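Protease Do-like 1, chloroplastic (Arabidopsis thaliana, PDB 3QO6) acts as a chloroplast serine protease of the HtrA (Do-like) type, needed at high temperature and probably degrading damaged proteins. Local coordinates at residues S29-R39 against E49-V59; V81-K92 against V104-L114. All coordinates share one frame; numbering follows the deposited sequence.

Contact 1. Residues S29-R39 against E49-V59; sequences SVVYITNLAVR and EVPQGSGSGFV
Val30 to Val38 pair antiparallel with Phe58 back to Glu49, the segment axes 4.0 Å apart at closest and 125° between their directions, so the pair coils strongly. Ile33 N gives a nearly straight bond to Gly55 O (2.8 Å), and Val31 N bonds likewise to Gly57 O. Ile33 pairs with Gly55 and Leu36 with Pro51, three residues on in one strand but four back in the other; the extra residue is consistent with a beta bulge near Gln52, whose N bonds to Asn35 O at 3.0 Å. This is the first hairpin of the N-terminal barrel of a chymotrypsin-like protease. Val31, Ile33, Asn35 and Ala37 share one face with Gly53, Gly55 and Gly57. With no side chain on Gly57, Ile33 CD1 can swing across toward the second strand and come 3.6 Å from Ser56 O. Asn35 ND2 hydrogen-bonds Val72 O and Arg74 O, both from beyond the hairpin. On the other face Tyr32, its CG anti to the backbone N (chi1 -165°), lays its ring along the strand pair until its OH accepts a hydrogen bond from Ser54 OG (2.6 Å). Farther along, Thr34 CG2 rests on Pro51 CG at 3.7 Å. Leu36 and Glu49 cross at about a right angle, Leu36 CD2 touching Glu49 CB (3.8 Å), while Glu49 OE1 bonds to Ser77 OG.

Contact 2. Residues V81-K92 against V104-L114; sequences VTLADQTTFDAK and VLRIDAPKNKL
Leu105 CG packs 4.0 Å from Ala91 CB, where strands 88-97 and 102-107 form an antiparallel hairpin of the N-terminal barrel of this trypsin-like domain. Leu105 also slides past Val81 in the opposite direction; Ile66 borders it from the adjacent strand 65-69, and Ile33 reaches it from strand 30-40 across the barrel. At Arg106 the backbone closes a hydrogen-bonded pair with Lys92: Lys92 N to Arg106 O is 2.8 Å, with the return bond from Arg106 N to Lys92 O. Ile107 then packs across both strands of the other segment. Its CG1 sits between the backbone N and the carbonyl carbon (chi1 61°), which sends CD1 tip to tip with Leu83 CD1 at 4.0 Å and turns CG2 onto Val81 CG2 (a tight 3.3 Å) and Ala91 CB. Asp108 O comes to the edge of the Phe89 ring, in its plane, 3.2 Å from CD1, and Pro110 CD meets the same ring edge-on at CE1. Lys113, bent at chi3, brings NZ to Thr87 OG1 (2.7 Å) and into a salt bridge with Asp85 OD2 (3.3 Å), clamping the turn that starts at Leu83. With a methionine in its place, Asp85 would probably be left without its countercharge, Thr87 OG1 without its donor from NZ, and the turn less firmly tied to the 104-114 segment. Next in sequence, Leu114 CD2 meets Leu83 CD2 at 4.1 Å.

In the fold
Contacts 1 and 2 belong to one six-stranded barrel, their centres about 12 Å apart. The seam is the pairing of strand 30-40 with strand 78-82, where Tyr32 O probably accepts a hydrogen bond from Thr82 N at 2.7 Å. Side chains also join them: Val31 CG1 lies 3.8 Å from Leu83 CD1, and Val59 CG2 lies 3.5 Å from Leu114 CD2. Contact 1 is nearer the predicted charge relay: the position of Gly55 lies about 6 Å from the side chain of Ser180 and about 8 Å from that of His71, without touching the triad; Ser56 OG also hydrogen-bonds Ser180 O. Contact 2 lies farther off, the Leu105 side chain about 11 Å from that of Asp101, which lies just before strand 102-107.

Contact 1. Residues S29-R39 against E49-V59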
loop_
_atom_site.group_PDB
_atom_site.type_symbol
_atom_site.label_atom_id
_atom_site.label_comp_id
_atom_site.label_asym_id
_atom_site.label_seq_id
_atom_site.Cartn_x
_atom_site.Cartn_y
_atom_site.Cartn_z
ATOM N N SER B 29 -14.432 -20.045 36.128
ATOM C CA SER B 29 -14.495 -21.112 35.134
ATOM C C SER B 29 -13.755 -20.794 33.838
ATOM O O SER B 29 -13.568 -21.672 32.991
ATOM C CB SER B 29 -15.942 -21.413 34.759
ATOM O OG SER B 29 -16.660 -21.897 35.861
ATOM N N VAL B 30 -13.335 -19.552 33.658
ATOM C CA VAL B 30 -12.681 -19.198 32.398
ATOM C C VAL B 30 -11.179 -19.340 32.517
ATOM O O VAL B 30 -10.632 -19.099 33.580
ATOM C CB VAL B 30 -13.111 -17.731 31.926
ATOM C CG1 VAL B 30 -12.346 -17.298 30.706
ATOM C CG2 VAL B 30 -14.608 -17.722 31.587
ATOM N N VAL B 31 -10.524 -19.740 31.424
ATOM C CA VAL B 31 -9.075 -19.924 31.416
ATOM C C VAL B 31 -8.395 -19.243 30.223
ATOM O O VAL B 31 -9.059 -18.952 29.211
ATOM C CB VAL B 31 -8.694 -21.438 31.380
ATOM C CG1 VAL B 31 -9.469 -22.183 32.460
ATOM C CG2 VAL B 31 -8.954 -22.037 29.973
ATOM N N TYR B 32 -7.079 -19.001 30.353
ATOM C CA TYR B 32 -6.270 -18.389 29.301
ATOM C C TYR B 32 -5.490 -19.542 28.617
ATOM O O TYR B 32 -4.984 -20.419 29.288
ATOM C CB TYR B 32 -5.328 -17.364 29.943
ATOM C CG TYR B 32 -4.657 -16.369 28.991
ATOM C CD1 TYR B 32 -4.790 -14.980 29.188
ATOM C CD2 TYR B 32 -3.836 -16.806 27.938
ATOM C CE1 TYR B 32 -4.115 -14.051 28.361
ATOM C CE2 TYR B 32 -3.159 -15.896 27.106
ATOM C CZ TYR B 32 -3.299 -14.519 27.318
ATOM O OH TYR B 32 -2.641 -13.628 26.482
ATOM N N ILE B 33 -5.400 -19.559 27.292
ATOM C CA ILE B 33 -4.691 -20.627 26.588
ATOM C C ILE B 33 -3.481 -20.134 25.787
ATOM O O ILE B 33 -3.620 -19.265 24.943
ATOM C CB ILE B 33 -5.666 -21.347 25.605
ATOM C CG1 ILE B 33 -6.652 -22.221 26.400
ATOM C CG2 ILE B 33 -4.879 -22.154 24.540
ATOM C CD1 ILE B 33 -7.658 -22.997 25.519
ATOM N N THR B 34 -2.290 -20.687 26.017
ATOM C CA THR B 34 -1.143 -20.233 25.212
ATOM C C THR B 34 -0.567 -21.247 24.229
ATOM O O THR B 34 -0.127 -22.332 24.603
ATOM C CB THR B 34 0.028 -19.741 26.050
ATOM O OG1 THR B 34 -0.455 -19.223 27.295
ATOM C CG2 THR B 34 0.777 -18.638 25.269
ATOM N N ASN B 35 -0.556 -20.824 22.968
ATOM C CA ASN B 35 -0.080 -21.575 21.810
ATOM C C ASN B 35 1.420 -21.306 21.596
ATOM O O ASN B 35 1.762 -20.418 20.815
ATOM C CB ASN B 35 -0.887 -21.075 20.595
ATOM C CG ASN B 35 -0.656 -21.886 19.323
ATOM O OD1 ASN B 35 0.488 -22.116 18.904
ATOM N ND2 ASN B 35 -1.756 -22.301 18.680
ATOM N N LEU B 36 2.309 -22.041 22.269
ATOM C CA LEU B 36 3.763 -21.817 22.109
ATOM C C LEU B 36 4.352 -22.432 20.842
ATOM O O LEU B 36 4.160 -23.619 20.577
ATOM C CB LEU B 36 4.541 -22.373 23.303
ATOM C CG LEU B 36 4.351 -21.727 24.671
ATOM C CD1 LEU B 36 2.863 -21.594 24.983
ATOM C CD2 LEU B 36 5.073 -22.590 25.725
ATOM N N ALA B 37 5.072 -21.635 20.056
ATOM C CA ALA B 37 5.687 -22.154 18.833
ATOM C C ALA B 37 7.203 -22.236 18.995
ATOM O O ALA B 37 7.809 -21.561 19.842
ATOM C CB ALA B 37 5.328 -21.291 17.625
ATOM N N VAL B 38 7.810 -23.075 18.171
ATOM C CA VAL B 38 9.241 -23.279 18.235
ATOM C C VAL B 38 10.019 -22.210 17.487
ATOM O O VAL B 38 9.749 -21.926 16.323
ATOM C CB VAL B 38 9.618 -24.666 17.668
ATOM C CG1 VAL B 38 11.115 -24.836 17.682
ATOM C CG2 VAL B 38 8.955 -25.769 18.487
ATOM N N ARG B 39 10.987 -21.616 18.175
ATOM C CA ARG B 39 11.834 -20.594 17.579
ATOM C C ARG B 39 13.294 -20.906 17.929
ATOM O O ARG B 39 13.579 -21.541 18.943
ATOM C CB ARG B 39 11.423 -19.210 18.091
ATOM C CG ARG B 39 10.017 -18.766 17.646
ATOM C CD ARG B 39 9.950 -18.451 16.141
ATOM N NE ARG B 39 8.625 -17.990 15.708
ATOM C CZ ARG B 39 7.591 -18.786 15.425
ATOM N NH1 ARG B 39 7.712 -20.101 15.527
ATOM N NH2 ARG B 39 6.427 -18.271 15.031
ATOM N N GLU B 49 10.691 -22.189 23.401
ATOM C CA GLU B 49 9.246 -22.188 23.166
ATOM C C GLU B 49 8.802 -20.723 23.284
ATOM O O GLU B 49 9.186 -20.013 24.223
ATOM C CB GLU B 49 8.521 -23.056 24.203
ATOM C CG GLU B 49 8.664 -24.571 24.006
ATOM C CD GLU B 49 7.614 -25.162 23.063
ATOM O OE1 GLU B 49 7.746 -25.014 21.823
ATOM O OE2 GLU B 49 6.649 -25.776 23.576
ATOM N N VAL B 50 8.003 -20.261 22.333
ATOM C CA VAL B 50 7.590 -18.870 22.376
ATOM C C VAL B 50 6.216 -18.605 21.763
ATOM O O VAL B 50 5.978 -18.910 20.585
ATOM C CB VAL B 50 8.694 -17.996 21.720
ATOM C CG1 VAL B 50 8.098 -16.928 20.813
ATOM C CG2 VAL B 50 9.544 -17.369 22.824
ATOM N N PRO B 51 5.289 -18.032 22.571
ATOM C CA PRO B 51 3.902 -17.684 22.220
ATOM C C PRO B 51 3.687 -17.069 20.833
ATOM O O PRO B 51 4.281 -16.047 20.495
ATOM C CB PRO B 51 3.500 -16.732 23.340
ATOM C CG PRO B 51 4.197 -17.307 24.508
ATOM C CD PRO B 51 5.572 -17.649 23.970
ATOM N N GLN B 52 2.847 -17.705 20.026
ATOM C CA GLN B 52 2.527 -17.184 18.697
ATOM C C GLN B 52 1.023 -16.881 18.661
ATOM O O GLN B 52 0.519 -16.325 17.683
ATOM C CB GLN B 52 2.870 -18.198 17.594
ATOM C CG GLN B 52 1.995 -19.450 17.598
ATOM C CD GLN B 52 2.223 -20.345 16.393
ATOM O OE1 GLN B 52 1.607 -21.405 16.277
ATOM N NE2 GLN B 52 3.108 -19.924 15.487
ATOM N N GLY B 53 0.321 -17.255 19.738
ATOM C CA GLY B 53 -1.114 -17.037 19.841
ATOM C C GLY B 53 -1.631 -16.957 21.273
ATOM O O GLY B 53 -0.963 -17.369 22.227
ATOM N N SER B 54 -2.830 -16.406 21.423
ATOM C CA SER B 54 -3.484 -16.267 22.724
ATOM C C SER B 54 -5.005 -16.464 22.530
ATOM O O SER B 54 -5.609 -15.947 21.577
ATOM C CB SER B 54 -3.188 -14.881 23.323
ATOM O OG SER B 54 -4.011 -14.597 24.445
ATOM N N GLY B 55 -5.610 -17.233 23.428
ATOM C CA GLY B 55 -7.033 -17.484 23.342
ATOM C C GLY B 55 -7.613 -17.848 24.696
ATOM O O GLY B 55 -6.920 -17.761 25.723
ATOM N N SER B 56 -8.893 -18.216 24.716
ATOM C CA SER B 56 -9.505 -18.607 25.973
ATOM C C SER B 56 -10.228 -19.926 25.879
ATOM O O SER B 56 -10.252 -20.573 24.821
ATOM C CB SER B 56 -10.463 -17.527 26.501
ATOM O OG SER B 56 -10.878 -16.670 25.469
ATOM N N GLY B 57 -10.791 -20.311 27.017
ATOM C CA GLY B 57 -11.543 -21.541 27.141
ATOM C C GLY B 57 -12.192 -21.529 28.508
ATOM O O GLY B 57 -12.015 -20.594 29.300
ATOM N N PHE B 58 -12.960 -22.564 28.795
ATOM C CA PHE B 58 -13.616 -22.663 30.080
ATOM C C PHE B 58 -13.493 -24.096 30.564
ATOM O O PHE B 58 -13.207 -24.989 29.788
ATOM C CB PHE B 58 -15.087 -22.237 29.963
ATOM C CG PHE B 58 -15.775 -22.752 28.736
ATOM C CD1 PHE B 58 -15.544 -22.165 27.497
ATOM C CD2 PHE B 58 -16.648 -23.849 28.813
ATOM C CE1 PHE B 58 -16.174 -22.668 26.347
ATOM C CE2 PHE B 58 -17.285 -24.358 27.671
ATOM C CZ PHE B 58 -17.051 -23.777 26.446
ATOM N N VAL B 59 -13.683 -24.301 31.857
ATOM C CA VAL B 59 -13.597 -25.628 32.449
ATOM C C VAL B 59 -14.891 -26.367 32.183
ATOM O O VAL B 59 -15.988 -25.870 32.499
ATOM C CB VAL B 59 -13.394 -25.522 33.964
ATOM C CG1 VAL B 59 -13.915 -26.745 34.656
ATOM C CG2 VAL B 59 -11.937 -25.344 34.263
#

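Contact 2. Residues V81-K92 against V104-L114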
loop_
_atom_site.group_PDB
_atom_site.type_symbol
_atom_site.label_atom_id
_atom_site.label_comp_id
_atom_site.label_asym_id
_atom_site.label_seq_id
_atom_site.Cartn_x
_atom_site.Cartn_y
_atom_site.Cartn_z
ATOM N N VAL B 81 -2.560 -23.996 29.607
ATOM C CA VAL B 81 -3.734 -23.259 30.040
ATOM C C VAL B 81 -3.443 -22.590 31.387
ATOM O O VAL B 81 -2.902 -23.224 32.282
ATOM C CB VAL B 81 -4.996 -24.169 30.208
ATOM C CG1 VAL B 81 -5.323 -24.878 28.917
ATOM C CG2 VAL B 81 -4.776 -25.160 31.299
ATOM N N THR B 82 -3.770 -21.306 31.528
ATOM C CA THR B 82 -3.574 -20.619 32.799
ATOM C C THR B 82 -4.944 -20.499 33.435
ATOM O O THR B 82 -5.905 -20.092 32.785
ATOM C CB THR B 82 -3.037 -19.198 32.651
ATOM O OG1 THR B 82 -1.795 -19.208 31.947
ATOM C CG2 THR B 82 -2.812 -18.601 34.024
ATOM N N LEU B 83 -5.041 -20.847 34.704
ATOM C CA LEU B 83 -6.317 -20.772 35.375
ATOM C C LEU B 83 -6.471 -19.424 36.063
ATOM O O LEU B 83 -5.527 -18.626 36.100
ATOM C CB LEU B 83 -6.442 -21.926 36.380
ATOM C CG LEU B 83 -7.102 -23.201 35.837
ATOM C CD1 LEU B 83 -6.573 -23.525 34.453
ATOM C CD2 LEU B 83 -6.842 -24.348 36.786
ATOM N N ALA B 84 -7.672 -19.185 36.590
ATOM C CA ALA B 84 -8.018 -17.953 37.277
ATOM C C ALA B 84 -6.870 -17.428 38.121
ATOM O O ALA B 84 -6.340 -16.366 37.831
ATOM C CB ALA B 84 -9.253 -18.184 38.145
ATOM N N ASP B 85 -6.489 -18.187 39.154
ATOM C CA ASP B 85 -5.405 -17.820 40.084
ATOM C C ASP B 85 -4.011 -17.658 39.488
ATOM O O ASP B 85 -3.067 -17.402 40.212
ATOM C CB ASP B 85 -5.295 -18.854 41.188
ATOM C CG ASP B 85 -5.045 -20.250 40.644
ATOM O OD1 ASP B 85 -4.265 -20.379 39.678
ATOM O OD2 ASP B 85 -5.622 -21.219 41.185
ATOM N N GLN B 86 -3.880 -17.834 38.179
ATOM C CA GLN B 86 -2.603 -17.701 37.475
ATOM C C GLN B 86 -1.687 -18.931 37.444
ATOM O O GLN B 86 -0.618 -18.896 36.825
ATOM C CB GLN B 86 -1.839 -16.496 38.000
ATOM C CG GLN B 86 -2.596 -15.200 37.791
ATOM C CD GLN B 86 -3.120 -15.058 36.369
ATOM O OE1 GLN B 86 -2.360 -15.149 35.398
ATOM N NE2 GLN B 86 -4.425 -14.829 36.241
ATOM N N THR B 87 -2.101 -20.013 38.097
ATOM C CA THR B 87 -1.321 -21.238 38.071
ATOM C C THR B 87 -1.422 -21.772 36.639
ATOM O O THR B 87 -2.511 -22.069 36.171
ATOM C CB THR B 87 -1.896 -22.275 39.057
ATOM O OG1 THR B 87 -3.254 -22.567 38.713
ATOM C CG2 THR B 87 -1.842 -21.735 40.490
ATOM N N THR B 88 -0.302 -21.872 35.932
ATOM C CA THR B 88 -0.319 -22.365 34.556
ATOM C C THR B 88 -0.030 -23.866 34.444
ATOM O O THR B 88 0.848 -24.385 35.124
ATOM C CB THR B 88 0.686 -21.577 33.659
ATOM O OG1 THR B 88 0.712 -22.172 32.353
ATOM C CG2 THR B 88 2.118 -21.577 34.262
ATOM N N PHE B 89 -0.783 -24.564 33.590
ATOM C CA PHE B 89 -0.618 -26.010 33.404
ATOM C C PHE B 89 -0.353 -26.401 31.960
ATOM O O PHE B 89 -0.641 -25.645 31.019
ATOM C CB PHE B 89 -1.855 -26.777 33.862
ATOM C CG PHE B 89 -2.254 -26.506 35.273
ATOM C CD1 PHE B 89 -2.577 -27.554 36.125
ATOM C CD2 PHE B 89 -2.359 -25.209 35.750
ATOM C CE1 PHE B 89 -3.002 -27.311 37.432
ATOM C CE2 PHE B 89 -2.779 -24.956 37.043
ATOM C CZ PHE B 89 -3.103 -26.009 37.887
ATOM N N ASP B 90 0.200 -27.602 31.794
ATOM C CA ASP B 90 0.490 -28.133 30.465
ATOM C C ASP B 90 -0.781 -28.865 30.063
ATOM O O ASP B 90 -1.422 -29.514 30.912
ATOM C CB ASP B 90 1.683 -29.084 30.517
ATOM C CG ASP B 90 2.619 -28.891 29.343
ATOM O OD1 ASP B 90 2.234 -29.219 28.192
ATOM O OD2 ASP B 90 3.747 -28.393 29.573
ATOM N N ALA B 91 -1.154 -28.757 28.788
ATOM C CA ALA B 91 -2.400 -29.367 28.348
ATOM C C ALA B 91 -2.292 -30.361 27.230
ATOM O O ALA B 91 -1.598 -30.131 26.235
ATOM C CB ALA B 91 -3.395 -28.279 27.958
ATOM N N LYS B 92 -3.019 -31.461 27.386
ATOM C CA LYS B 92 -3.031 -32.503 26.374
ATOM C C LYS B 92 -4.282 -32.334 25.513
ATOM O O LYS B 92 -5.372 -32.064 26.023
ATOM C CB LYS B 92 -3.035 -33.881 27.047
ATOM C CG LYS B 92 -3.073 -35.076 26.084
ATOM C CD LYS B 92 -4.086 -36.146 26.541
ATOM C CE LYS B 92 -4.340 -37.188 25.446
ATOM N NZ LYS B 92 -5.644 -37.893 25.661
ATOM N N VAL B 104 -11.303 -30.059 22.564
ATOM C CA VAL B 104 -11.251 -30.348 23.994
ATOM C C VAL B 104 -9.837 -30.611 24.482
ATOM O O VAL B 104 -9.063 -31.299 23.838
ATOM C CB VAL B 104 -12.110 -31.540 24.394
ATOM C CG1 VAL B 104 -12.059 -31.674 25.899
ATOM C CG2 VAL B 104 -13.540 -31.346 23.931
ATOM N N LEU B 105 -9.516 -30.051 25.633
ATOM C CA LEU B 105 -8.202 -30.202 26.218
ATOM C C LEU B 105 -8.347 -30.850 27.575
ATOM O O LEU B 105 -9.454 -30.913 28.136
ATOM C CB LEU B 105 -7.560 -28.834 26.396
ATOM C CG LEU B 105 -6.531 -28.282 25.408
ATOM C CD1 LEU B 105 -6.783 -28.702 23.977
ATOM C CD2 LEU B 105 -6.550 -26.772 25.547
ATOM N N ARG B 106 -7.230 -31.352 28.094
ATOM C CA ARG B 106 -7.216 -31.957 29.418
ATOM C C ARG B 106 -5.964 -31.489 30.113
ATOM O O ARG B 106 -4.896 -31.351 29.496
ATOM C CB ARG B 106 -7.207 -33.485 29.356
ATOM C CG ARG B 106 -7.694 -34.152 30.649
ATOM C CD ARG B 106 -7.245 -35.625 30.788
ATOM N NE ARG B 106 -7.829 -36.253 31.982
ATOM C CZ ARG B 106 -8.864 -37.100 31.970
ATOM N NH1 ARG B 106 -9.440 -37.448 30.818
ATOM N NH2 ARG B 106 -9.351 -37.580 33.113
ATOM N N ILE B 107 -6.110 -31.200 31.396
ATOM C CA ILE B 107 -4.990 -30.776 32.207
ATOM C C ILE B 107 -5.058 -31.531 33.525
ATOM O O ILE B 107 -6.127 -31.996 33.947
ATOM C CB ILE B 107 -4.974 -29.238 32.488
ATOM C CG1 ILE B 107 -6.226 -28.812 33.247
ATOM C CG2 ILE B 107 -4.818 -28.474 31.189
ATOM C CD1 ILE B 107 -6.130 -27.414 33.829
ATOM N N ASP B 108 -3.891 -31.659 34.150
ATOM C CA ASP B 108 -3.709 -32.346 35.425
ATOM C C ASP B 108 -3.806 -31.288 36.515
ATOM O O ASP B 108 -2.791 -30.698 36.894
ATOM C CB ASP B 108 -2.314 -32.984 35.445
ATOM C CG ASP B 108 -2.050 -33.793 36.696
ATOM O OD1 ASP B 108 -0.866 -34.101 36.953
ATOM O OD2 ASP B 108 -3.020 -34.130 37.417
ATOM N N ALA B 109 -5.009 -31.040 37.022
ATOM C CA ALA B 109 -5.157 -30.010 38.047
ATOM C C ALA B 109 -6.031 -30.433 39.212
ATOM O O ALA B 109 -6.949 -31.237 39.047
ATOM C CB ALA B 109 -5.722 -28.725 37.423
ATOM N N PRO B 110 -5.759 -29.880 40.409
ATOM C CA PRO B 110 -6.523 -30.192 41.625
ATOM C C PRO B 110 -8.011 -29.807 41.531
ATOM O O PRO B 110 -8.359 -28.632 41.446
ATOM C CB PRO B 110 -5.767 -29.424 42.712
ATOM C CG PRO B 110 -5.113 -28.286 41.959
ATOM C CD PRO B 110 -4.657 -28.938 40.693
ATOM N N LYS B 111 -8.880 -30.812 41.554
ATOM C CA LYS B 111 -10.329 -30.619 41.450
ATOM C C LYS B 111 -10.901 -29.401 42.178
ATOM O O LYS B 111 -11.995 -28.936 41.850
ATOM C CB LYS B 111 -11.059 -31.881 41.934
ATOM C CG LYS B 111 -10.546 -33.180 41.305
ATOM C CD LYS B 111 -11.224 -34.414 41.900
ATOM C CE LYS B 111 -10.304 -35.652 41.842
ATOM N NZ LYS B 111 -9.062 -35.532 42.691
ATOM N N ASN B 112 -10.171 -28.879 43.157
ATOM C CA ASN B 112 -10.641 -27.725 43.927
ATOM C C ASN B 112 -10.521 -26.408 43.160
ATOM O O ASN B 112 -11.268 -25.465 43.429
ATOM C CB ASN B 112 -9.873 -27.597 45.263
ATOM C CG ASN B 112 -8.507 -26.905 45.108
ATOM O OD1 ASN B 112 -7.569 -27.468 44.538
ATOM N ND2 ASN B 112 -8.401 -25.673 45.617
ATOM N N LYS B 113 -9.572 -26.350 42.231
ATOM C CA LYS B 113 -9.345 -25.160 41.433
ATOM C C LYS B 113 -10.021 -25.276 40.070
ATOM O O LYS B 113 -9.578 -24.679 39.094
ATOM C CB LYS B 113 -7.843 -24.954 41.274
ATOM C CG LYS B 113 -7.158 -24.552 42.566
ATOM C CD LYS B 113 -5.644 -24.574 42.438
ATOM C CE LYS B 113 -5.161 -23.980 41.116
ATOM N NZ LYS B 113 -3.676 -23.825 41.064
ATOM N N LEU B 114 -11.109 -26.041 40.023
ATOM C CA LEU B 114 -11.861 -26.270 38.798
ATOM C C LEU B 114 -13.376 -26.115 38.937
ATOM O O LEU B 114 -14.054 -26.948 39.557
ATOM C CB LEU B 114 -11.578 -27.676 38.243
ATOM C CG LEU B 114 -10.190 -27.982 37.673
ATOM C CD1 LEU B 114 -10.112 -29.437 37.257
ATOM C CD2 LEU B 114 -9.908 -27.094 36.472
#